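PDB 3LL3: gluconate kinase from Lactobacillus acidophilus, which binds ATP and D-xylulose and, as a member of the FGGY kinase family, probably transfers a phosphate from ATP to a sugar or sugar acid. Local coordinates for residues K70-S78 and A434-L442; Y121-M131 and I274-Y283. All coordinates share one frame; numbering follows the deposited sequence. Where two conformers were deposited one is given.

Contact 1 (K70-S78 and A434-L442); sequences KIAAISWSS and AMFLARQAL
Ser-75 and Ala-434 make the one hydrogen bond of this contact, the serine hydroxyl OG giving its proton to the helix carbonyl Ala-434 O at 2.8 Å. With chi1 at -170°, OG swings anti to the backbone N and reaches over one face of the peptide, 44° above the carbonyl plane. The helix's own donor, Ala-438 N, reaches the same Ala-434 O at 3.2 Å from the opposite face, so a buried carbonyl is gripped twice. Beside this bond the packing is small and apolar. Ala-438 CB meets Ala-73 CB and Ser-75 CB, each at 4.1 Å, while Ala-434 CB settles against the strand backbone, 4.0 Å from Trp-76 N. Further along, the Leu-442 branch CD1 lies 4.0 Å from Ala-72 CB and also brushes Ala-73.

Such small residues let helix 429-441 sit close, its segment axis 7.1 Å from that of the strand, the two running at 137° to each other. The strand belongs to the mixed sheet of the N-terminal half of the actin-like ATPase fold, whereas the helix comes from the C-terminal part of the FGGY kinase sequence and packs back on that sheet. Ala-72 has helical backbone angles within the strand, which turns the CB atoms of both Ala-72 and Ala-73 to the helix, while Ile-74 and Trp-76 point to the far side of the sheet and touch Met-9.

In the second shell, strands 4-11 and 232-238 flank strand 70-78, and Ile-234 packs on Ala-73 and Ser-75. Leu-242 of helix 239-245 covers Ala-434, Leu-437 and Ser-77. Pointing away from strand 70-78, the buried Arg-439 bonds to Asn-445 OD1 and Ile-23 O.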
loop_
_atom_site.group_PDB
_atom_site.type_symbol
_atom_site.label_atom_id
_atom_site.label_comp_id
_atom_site.label_asym_id
_atom_site.label_seq_id
_atom_site.Cartn_x
_atom_site.Cartn_y
_atom_site.Cartn_z
ATOM N N LYS A 70 26.924 51.015 -8.421
ATOM C CA LYS A 70 28.016 50.096 -8.563
ATOM C C LYS A 70 27.662 48.716 -8.014
ATOM O O LYS A 70 27.092 48.602 -6.973
ATOM C CB LYS A 70 29.233 50.648 -7.826
ATOM C CG LYS A 70 29.965 51.754 -8.528
ATOM C CD LYS A 70 30.599 52.691 -7.540
ATOM C CE LYS A 70 32.066 52.871 -7.780
ATOM N NZ LYS A 70 32.559 54.292 -7.542
ATOM N N ILE A 71 28.035 47.684 -8.742
ATOM C CA ILE A 71 27.982 46.330 -8.223
ATOM C C ILE A 71 29.297 46.057 -7.505
ATOM O O ILE A 71 30.336 45.903 -8.141
ATOM C CB ILE A 71 27.769 45.306 -9.343
ATOM C CG1 ILE A 71 26.526 45.662 -10.169
ATOM C CG2 ILE A 71 27.653 43.904 -8.768
ATOM C CD1 ILE A 71 25.247 45.863 -9.332
ATOM N N ALA A 72 29.254 46.017 -6.179
ATOM C CA ALA A 72 30.457 45.811 -5.382
ATOM C C ALA A 72 30.953 44.367 -5.444
ATOM O O ALA A 72 32.152 44.106 -5.367
ATOM C CB ALA A 72 30.220 46.242 -3.939
ATOM N N ALA A 73 30.033 43.419 -5.597
ATOM C CA ALA A 73 30.434 42.026 -5.600
ATOM C C ALA A 73 29.349 41.148 -6.204
ATOM O O ALA A 73 28.168 41.484 -6.140
ATOM C CB ALA A 73 30.773 41.583 -4.190
ATOM N N ILE A 74 29.763 40.042 -6.820
ATOM C CA ILE A 74 28.842 39.022 -7.299
ATOM C C ILE A 74 29.235 37.709 -6.617
ATOM O O ILE A 74 30.369 37.244 -6.758
ATOM C CB ILE A 74 28.921 38.862 -8.815
ATOM C CG1 ILE A 74 28.626 40.195 -9.503
ATOM C CG2 ILE A 74 27.960 37.799 -9.310
ATOM C CD1 ILE A 74 28.934 40.158 -10.993
ATOM N N SER A 75 28.300 37.131 -5.865
ATOM C CA SER A 75 28.565 35.916 -5.111
ATOM C C SER A 75 27.713 34.755 -5.630
ATOM O O SER A 75 26.681 34.963 -6.286
ATOM C CB SER A 75 28.305 36.166 -3.623
ATOM O OG SER A 75 28.768 35.080 -2.836
ATOM N N TRP A 76 28.131 33.532 -5.308
ATOM C CA TRP A 76 27.621 32.355 -6.006
ATOM C C TRP A 76 27.120 31.262 -5.080
ATOM O O TRP A 76 27.788 30.904 -4.110
ATOM C CB TRP A 76 28.701 31.804 -6.954
ATOM C CG TRP A 76 29.169 32.833 -7.913
ATOM C CD1 TRP A 76 30.175 33.738 -7.720
ATOM C CD2 TRP A 76 28.638 33.092 -9.216
ATOM N NE1 TRP A 76 30.302 34.548 -8.829
ATOM C CE2 TRP A 76 29.374 34.161 -9.764
ATOM C CE3 TRP A 76 27.618 32.512 -9.980
ATOM C CZ2 TRP A 76 29.115 34.669 -11.033
ATOM C CZ3 TRP A 76 27.362 33.017 -11.239
ATOM C CH2 TRP A 76 28.105 34.092 -11.750
ATOM N N SER A 77 25.918 30.772 -5.377
ATOM C CA SER A 77 25.379 29.549 -4.806
ATOM C C SER A 77 25.179 28.607 -5.995
ATOM O O SER A 77 24.798 29.052 -7.082
ATOM C CB SER A 77 24.051 29.824 -4.108
ATOM O OG SER A 77 23.449 28.615 -3.691
ATOM N N SER A 78 25.483 27.327 -5.823
ATOM C CA SER A 78 25.493 26.425 -6.973
ATOM C C SER A 78 25.030 25.005 -6.639
ATOM O O SER A 78 25.306 24.504 -5.550
ATOM C CB SER A 78 26.906 26.384 -7.576
ATOM O OG SER A 78 26.999 25.418 -8.607
ATOM N N ALA A 434 24.632 33.749 -0.095
ATOM C CA ALA A 434 25.681 34.143 -1.033
ATOM C C ALA A 434 25.960 35.623 -0.883
ATOM O O ALA A 434 27.119 36.033 -0.835
ATOM C CB ALA A 434 25.300 33.823 -2.473
HETATM N N MSE A 435 24.883 36.408 -0.760
HETATM C CA MSE A 435 24.999 37.843 -0.553
HETATM C C MSE A 435 25.751 38.102 0.745
HETATM O O MSE A 435 26.619 38.986 0.809
HETATM C CB MSE A 435 23.610 38.491 -0.573
HETATM C CG MSE A 435 23.540 39.974 -0.201
HETATM SE SE MSE A 435 23.485 40.304 1.738
HETATM C CE MSE A 435 21.608 39.812 2.142
ATOM N N PHE A 436 25.457 37.300 1.765
ATOM C CA PHE A 436 26.127 37.451 3.059
ATOM C C PHE A 436 27.646 37.151 2.994
ATOM O O PHE A 436 28.457 37.843 3.620
ATOM C CB PHE A 436 25.444 36.615 4.153
ATOM C CG PHE A 436 26.091 36.754 5.504
ATOM C CD1 PHE A 436 25.794 37.826 6.319
ATOM C CD2 PHE A 436 27.002 35.815 5.952
ATOM C CE1 PHE A 436 26.387 37.970 7.552
ATOM C CE2 PHE A 436 27.603 35.951 7.182
ATOM C CZ PHE A 436 27.293 37.038 7.982
ATOM N N LEU A 437 28.036 36.121 2.255
ATOM C CA LEU A 437 29.466 35.855 2.061
ATOM C C LEU A 437 30.146 37.085 1.453
ATOM O O LEU A 437 31.262 37.454 1.829
ATOM C CB LEU A 437 29.678 34.662 1.141
ATOM C CG LEU A 437 29.148 33.284 1.555
ATOM C CD1 LEU A 437 29.463 32.284 0.454
ATOM C CD2 LEU A 437 29.744 32.811 2.865
ATOM N N ALA A 438 29.463 37.720 0.504
ATOM C CA ALA A 438 29.988 38.938 -0.102
ATOM C C ALA A 438 30.177 40.014 0.968
ATOM O O ALA A 438 31.223 40.675 1.019
ATOM C CB ALA A 438 29.064 39.433 -1.205
ATOM N N ARG A 439 29.173 40.189 1.826
ATOM C CA ARG A 439 29.270 41.171 2.895
ATOM C C ARG A 439 30.461 40.874 3.799
ATOM O O ARG A 439 31.168 41.781 4.225
ATOM C CB ARG A 439 27.965 41.258 3.703
ATOM C CG ARG A 439 26.799 41.817 2.889
ATOM C CD ARG A 439 25.555 42.090 3.748
ATOM N NE ARG A 439 25.803 43.022 4.848
ATOM C CZ ARG A 439 25.713 44.349 4.750
ATOM N NH1 ARG A 439 25.386 44.921 3.597
ATOM N NH2 ARG A 439 25.948 45.111 5.814
ATOM N N GLN A 440 30.699 39.602 4.083
ATOM C CA GLN A 440 31.902 39.243 4.828
ATOM C C GLN A 440 33.179 39.636 4.070
ATOM O O GLN A 440 34.085 40.255 4.631
ATOM C CB GLN A 440 31.924 37.748 5.149
ATOM C CG GLN A 440 30.948 37.330 6.253
ATOM C CD GLN A 440 31.081 35.860 6.585
ATOM O OE1 GLN A 440 31.006 35.008 5.698
ATOM N NE2 GLN A 440 31.299 35.556 7.859
ATOM N N ALA A 441 33.256 39.277 2.796
ATOM C CA ALA A 441 34.454 39.588 2.001
ATOM C C ALA A 441 34.713 41.097 1.964
ATOM O O ALA A 441 35.858 41.541 2.027
ATOM C CB ALA A 441 34.309 39.037 0.604
ATOM N N LEU A 442 33.638 41.882 1.891
ATOM C CA LEU A 442 33.734 43.340 1.813
ATOM C C LEU A 442 33.944 44.008 3.165
ATOM O O LEU A 442 34.042 45.231 3.233
ATOM C CB LEU A 442 32.481 43.934 1.166
ATOM C CG LEU A 442 32.179 43.496 -0.266
ATOM C CD1 LEU A 442 30.822 44.018 -0.709
ATOM C CD2 LEU A 442 33.286 43.947 -1.218
#

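Contact 2 (Y121-M131 and I274-Y283). With DXP (1-deoxy-D-xylulose-5-phosphate), chain D; XUL (D-xylulose), chain E.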
loop_
_atom_site.group_PDB
_atom_site.type_symbol
_atom_site.label_atom_id
_atom_site.label_comp_id
_atom_site.label_asym_id
_atom_site.label_seq_id
_atom_site.Cartn_x
_atom_site.Cartn_y
_atom_site.Cartn_z
ATOM N N TYR A 121 33.030 6.698 1.634
ATOM C CA TYR A 121 32.202 7.339 2.657
ATOM C C TYR A 121 32.979 7.665 3.940
ATOM O O TYR A 121 32.909 8.768 4.451
ATOM C CB TYR A 121 30.968 6.496 2.992
ATOM C CG TYR A 121 30.115 7.183 4.021
ATOM C CD1 TYR A 121 29.354 8.296 3.680
ATOM C CD2 TYR A 121 30.092 6.746 5.340
ATOM C CE1 TYR A 121 28.586 8.960 4.634
ATOM C CE2 TYR A 121 29.325 7.387 6.295
ATOM C CZ TYR A 121 28.578 8.494 5.938
ATOM O OH TYR A 121 27.821 9.131 6.888
ATOM N N ARG A 122 33.679 6.668 4.467
ATOM C CA ARG A 122 34.508 6.880 5.645
ATOM C C ARG A 122 35.540 7.985 5.407
ATOM O O ARG A 122 35.809 8.753 6.321
ATOM C CB ARG A 122 35.196 5.581 6.077
ATOM C CG ARG A 122 34.545 4.844 7.235
ATOM C CD ARG A 122 35.281 3.537 7.540
ATOM N NE ARG A 122 34.596 2.406 6.925
ATOM C CZ ARG A 122 35.087 1.668 5.939
ATOM N NH1 ARG A 122 34.369 0.673 5.449
ATOM N NH2 ARG A 122 36.293 1.909 5.453
ATOM N N LYS A 123 36.085 8.097 4.194
ATOM C CA LYS A 123 37.099 9.118 3.892
ATOM C C LYS A 123 36.549 10.516 3.650
ATOM O O LYS A 123 37.189 11.508 4.013
ATOM C CB LYS A 123 37.920 8.738 2.656
ATOM C CG LYS A 123 39.059 7.762 2.905
ATOM C CD LYS A 123 39.574 7.219 1.578
ATOM C CE LYS A 123 40.694 6.221 1.792
ATOM N NZ LYS A 123 41.895 6.896 2.353
ATOM N N THR A 124 35.393 10.601 3.001
ATOM C CA THR A 124 34.974 11.880 2.417
ATOM C C THR A 124 33.574 12.341 2.815
ATOM O O THR A 124 33.180 13.448 2.482
ATOM C CB THR A 124 35.038 11.847 0.873
ATOM O OG1 THR A 124 33.973 11.026 0.364
ATOM C CG2 THR A 124 36.401 11.311 0.376
ATOM N N GLY A 125 32.822 11.491 3.506
ATOM C CA GLY A 125 31.467 11.839 3.897
ATOM C C GLY A 125 30.464 11.704 2.766
ATOM O O GLY A 125 29.306 12.101 2.915
HETATM N N MSE A 126 30.914 11.173 1.632
HETATM C CA MSE A 126 30.054 10.994 0.466
HETATM C C MSE A 126 29.248 9.695 0.516
HETATM O O MSE A 126 29.820 8.602 0.517
HETATM C CB MSE A 126 30.876 11.047 -0.828
HETATM C CG MSE A 126 30.069 10.715 -2.075
HETATM SE SE MSE A 126 28.593 12.032 -2.318
HETATM C CE MSE A 126 27.513 11.065 -3.629
ATOM N N PRO A 127 27.906 9.807 0.580
ATOM C CA PRO A 127 27.063 8.608 0.548
ATOM C C PRO A 127 27.313 7.738 -0.677
ATOM O O PRO A 127 27.852 8.205 -1.689
ATOM C CB PRO A 127 25.647 9.187 0.507
ATOM C CG PRO A 127 25.755 10.457 1.249
ATOM C CD PRO A 127 27.127 11.015 0.918
HETATM N N MSE A 128 26.911 6.473 -0.597
HETATM C CA MSE A 128 27.227 5.558 -1.689
HETATM C C MSE A 128 26.224 5.721 -2.826
HETATM O O MSE A 128 25.291 4.923 -2.978
HETATM C CB MSE A 128 27.298 4.124 -1.177
HETATM C CG MSE A 128 28.056 4.023 0.132
HETATM SE SE MSE A 128 28.150 2.188 0.782
HETATM C CE MSE A 128 27.624 2.491 2.649
ATOM N N HIS A 129 26.419 6.768 -3.623
ATOM C CA HIS A 129 25.451 7.132 -4.643
ATOM C C HIS A 129 26.149 7.660 -5.880
ATOM O O HIS A 129 27.135 8.378 -5.759
ATOM C CB HIS A 129 24.503 8.211 -4.095
ATOM C CG HIS A 129 23.263 8.384 -4.916
ATOM N ND1 HIS A 129 23.218 9.181 -6.041
ATOM C CD2 HIS A 129 22.027 7.837 -4.791
ATOM C CE1 HIS A 129 22.004 9.136 -6.559
ATOM N NE2 HIS A 129 21.263 8.321 -5.825
ATOM N N PRO A 130 25.617 7.333 -7.070
ATOM C CA PRO A 130 26.194 7.689 -8.374
ATOM C C PRO A 130 26.248 9.189 -8.681
ATOM O O PRO A 130 26.868 9.597 -9.674
ATOM C CB PRO A 130 25.273 6.968 -9.373
ATOM C CG PRO A 130 23.997 6.732 -8.607
ATOM C CD PRO A 130 24.474 6.414 -7.224
HETATM N N MSE A 131 25.633 10.004 -7.832
HETATM C CA MSE A 131 25.630 11.449 -8.024
HETATM C C MSE A 131 27.034 12.074 -7.904
HETATM O O MSE A 131 27.306 13.124 -8.500
HETATM C CB MSE A 131 24.697 12.107 -7.005
HETATM C CG MSE A 131 25.180 11.993 -5.561
HETATM SE SE MSE A 131 23.785 12.558 -4.234
HETATM C CE MSE A 131 24.713 12.215 -2.557
ATOM N N ILE A 274 30.416 10.880 10.833
ATOM C CA ILE A 274 29.861 10.063 9.791
ATOM C C ILE A 274 29.008 9.020 10.428
ATOM O O ILE A 274 29.157 8.703 11.611
ATOM C CB ILE A 274 30.960 9.417 8.927
ATOM C CG1 ILE A 274 31.966 8.682 9.811
ATOM C CG2 ILE A 274 31.652 10.472 8.094
ATOM C CD1 ILE A 274 32.917 7.807 9.027
ATOM N N ASP A 275 28.092 8.497 9.637
ATOM C CA ASP A 275 27.144 7.533 10.117
ATOM C C ASP A 275 27.635 6.118 9.817
ATOM O O ASP A 275 27.987 5.808 8.677
ATOM C CB ASP A 275 25.817 7.759 9.427
ATOM C CG ASP A 275 24.766 6.818 9.905
ATOM O OD1 ASP A 275 24.622 6.661 11.128
ATOM O OD2 ASP A 275 24.101 6.209 9.056
ATOM N N PRO A 276 27.664 5.256 10.842
ATOM C CA PRO A 276 28.021 3.846 10.654
ATOM C C PRO A 276 27.256 3.192 9.499
ATOM O O PRO A 276 27.787 2.293 8.844
ATOM C CB PRO A 276 27.619 3.214 11.989
ATOM C CG PRO A 276 27.816 4.312 12.982
ATOM C CD PRO A 276 27.432 5.584 12.262
ATOM N N SER A 277 26.032 3.631 9.234
ATOM C CA SER A 277 25.292 3.066 8.107
ATOM C C SER A 277 25.301 3.967 6.877
ATOM O O SER A 277 24.573 3.728 5.915
ATOM C CB SER A 277 23.860 2.693 8.507
ATOM O OG SER A 277 23.341 3.564 9.508
ATOM N N ALA A 278 26.151 4.983 6.895
ATOM C CA ALA A 278 26.240 5.908 5.770
ATOM C C ALA A 278 24.869 6.416 5.317
ATOM O O ALA A 278 24.596 6.518 4.126
ATOM C CB ALA A 278 26.989 5.267 4.598
ATOM N N SER A 279 24.004 6.756 6.263
ATOM C CA SER A 279 22.666 7.176 5.875
ATOM C C SER A 279 22.542 8.680 5.645
ATOM O O SER A 279 21.510 9.137 5.164
ATOM C CB SER A 279 21.631 6.688 6.885
ATOM O OG SER A 279 21.812 7.349 8.123
ATOM N N TYR A 280 23.585 9.446 5.983
ATOM C CA TYR A 280 23.580 10.889 5.735
ATOM C C TYR A 280 24.962 11.345 5.283
ATOM O O TYR A 280 25.966 10.709 5.617
ATOM C CB TYR A 280 23.123 11.691 6.980
ATOM C CG TYR A 280 23.985 11.491 8.207
ATOM C CD1 TYR A 280 25.218 12.126 8.330
ATOM C CD2 TYR A 280 23.561 10.674 9.250
ATOM C CE1 TYR A 280 26.016 11.939 9.458
ATOM C CE2 TYR A 280 24.343 10.479 10.379
ATOM C CZ TYR A 280 25.571 11.108 10.478
ATOM O OH TYR A 280 26.351 10.913 11.592
ATOM N N PHE A 281 25.023 12.436 4.524
ATOM C CA PHE A 281 26.308 12.902 4.053
ATOM C C PHE A 281 26.964 13.756 5.125
ATOM O O PHE A 281 26.292 14.262 6.029
ATOM C CB PHE A 281 26.181 13.676 2.728
ATOM C CG PHE A 281 25.340 14.960 2.814
ATOM C CD1 PHE A 281 25.760 16.046 3.576
ATOM C CD2 PHE A 281 24.162 15.080 2.099
ATOM C CE1 PHE A 281 25.023 17.223 3.626
ATOM C CE2 PHE A 281 23.399 16.257 2.149
ATOM C CZ PHE A 281 23.837 17.329 2.913
ATOM N N CYS A 282 28.276 13.911 5.019
ATOM C CA CYS A 282 29.004 14.887 5.825
ATOM C C CYS A 282 29.923 15.684 4.900
ATOM O O CYS A 282 30.911 15.145 4.385
ATOM C CB CYS A 282 29.786 14.207 6.951
ATOM S SG CYS A 282 30.913 15.287 7.894
ATOM N N TYR A 283 29.559 16.945 4.654
ATOM C CA TYR A 283 30.268 17.822 3.714
ATOM C C TYR A 283 30.914 18.970 4.487
ATOM O O TYR A 283 30.207 19.873 4.981
ATOM C CB TYR A 283 29.323 18.445 2.668
ATOM C CG TYR A 283 28.554 17.471 1.789
ATOM C CD1 TYR A 283 29.056 16.200 1.509
ATOM C CD2 TYR A 283 27.343 17.842 1.205
ATOM C CE1 TYR A 283 28.364 15.322 0.690
ATOM C CE2 TYR A 283 26.634 16.963 0.394
ATOM C CZ TYR A 283 27.156 15.704 0.140
ATOM O OH TYR A 283 26.480 14.823 -0.671
HETATM C C1 DXP D . 15.761 4.170 -11.962
HETATM C C2 DXP D . 14.683 5.255 -11.671
HETATM C C3 DXP D . 15.201 6.672 -11.316
HETATM C C4 DXP D . 16.156 6.533 -10.113
HETATM C C5 DXP D . 16.570 7.696 -9.179
HETATM O O2 DXP D . 13.584 4.923 -11.371
HETATM O O3 DXP D . 14.175 7.582 -11.255
HETATM O O4 DXP D . 15.799 5.379 -9.421
HETATM O O5 DXP D . 16.517 7.467 -7.795
HETATM P P DXP D . 17.653 7.876 -6.655
HETATM O O2P DXP D . 18.809 6.780 -6.639
HETATM O O1P DXP D . 18.075 9.412 -6.841
HETATM O O3P DXP D . 17.129 7.702 -5.355
HETATM C C1 XUL E . 22.864 18.358 -1.616
HETATM C C2 XUL E . 22.818 17.116 -2.523
HETATM C C3 XUL E . 22.063 17.165 -3.881
HETATM C C4 XUL E . 21.684 18.571 -4.386
HETATM C C5 XUL E . 22.886 19.400 -4.877
HETATM O O1 XUL E . 22.168 18.102 -0.420
HETATM O O2 XUL E . 23.333 16.091 -2.145
HETATM O O3 XUL E . 20.859 16.447 -3.768
HETATM O O4 XUL E . 20.781 18.403 -5.455
HETATM O O5 XUL E . 22.482 20.394 -5.787
HETATM O O HOH W 1 25.205 5.676 1.476
#
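Tyr-121 lays its ring against Ala-278, whose CB stands 3.5 Å from the ring centroid and almost on the ring normal, a CH-pi contact over the face. A chi1 of -179° sends the ring off helix 116-124, beside the carbonyl carbon, and carries its hydroxyl deep into the loop 274-280. There Tyr-121 OH donates to Tyr-280 O at 2.7 Å, nearly in line with that carbonyl. It also accepts an almost straight hydrogen bond from Asp-275 N, 2.8 Å from Tyr-121 OH. The Asp-275 carboxylate in turn shapes this loop: its OD2 takes bonds from Ser-277 OG and from both N and OG of Ser-279 around the type I turn.

The tight packing continues where the helix ends. Gly-125, with positive phi and no side chain, lets Cys-282 O approach its CA, and its own carbonyl O takes Cys-282 N at 3.0 Å through an in-plane lone pair. Next to it Pro-127 CD presses on Phe-281 CB at 3.4 Å. Met-128 CE packs tightly, at 3.5 Å, on the same Ala-278 CB that covers the Tyr-121 ring, and a water bridges Met-128 N and Ala-278 O.

The outer side is looser. Arg-122, solvent-exposed and modelled in two conformers, only passes near Ile-274 CD1 in one of them.

Toward the ligands, Phe-281 and Tyr-283 place their rings face on face and help to line the D-xylulose pocket, where Arg-344, Asp-239 and His-81 hydrogen-bond the sugar. Met-131 CE rests 3.7 Å from Tyr-283 OH, and His-129 NE2 bonds the 1-deoxy-D-xylulose-5-phosphate oxygen O2P at 3.0 Å. Because the buried Tyr-121 hydroxyl both gives and accepts a bond, its rotation is probably fixed, and the loop leading into the strand that lines the sugar pocket is pinned to the N-terminal half.

How the contacts relate
Followed from the N terminus, the chain first lays down strand 70-78, then passes through helix 116-124 and the loop to Met-131. It enters the C-terminal half before 274-283 returns to that loop, so contact 2 closes the inner circuit. Only later does 434-442 come back to strand 70-78, and contact 1 closes an outer circuit that encloses the whole of contact 2 without crossing it. Both bring a C-terminal part of the chain back to an N-terminal one, at separate places: their centres are 30 Å apart. Contact 1 ties a helix to the N-terminal sheet; contact 2 links the end of a helix to the edge strand of the second sheet, beside the sugar.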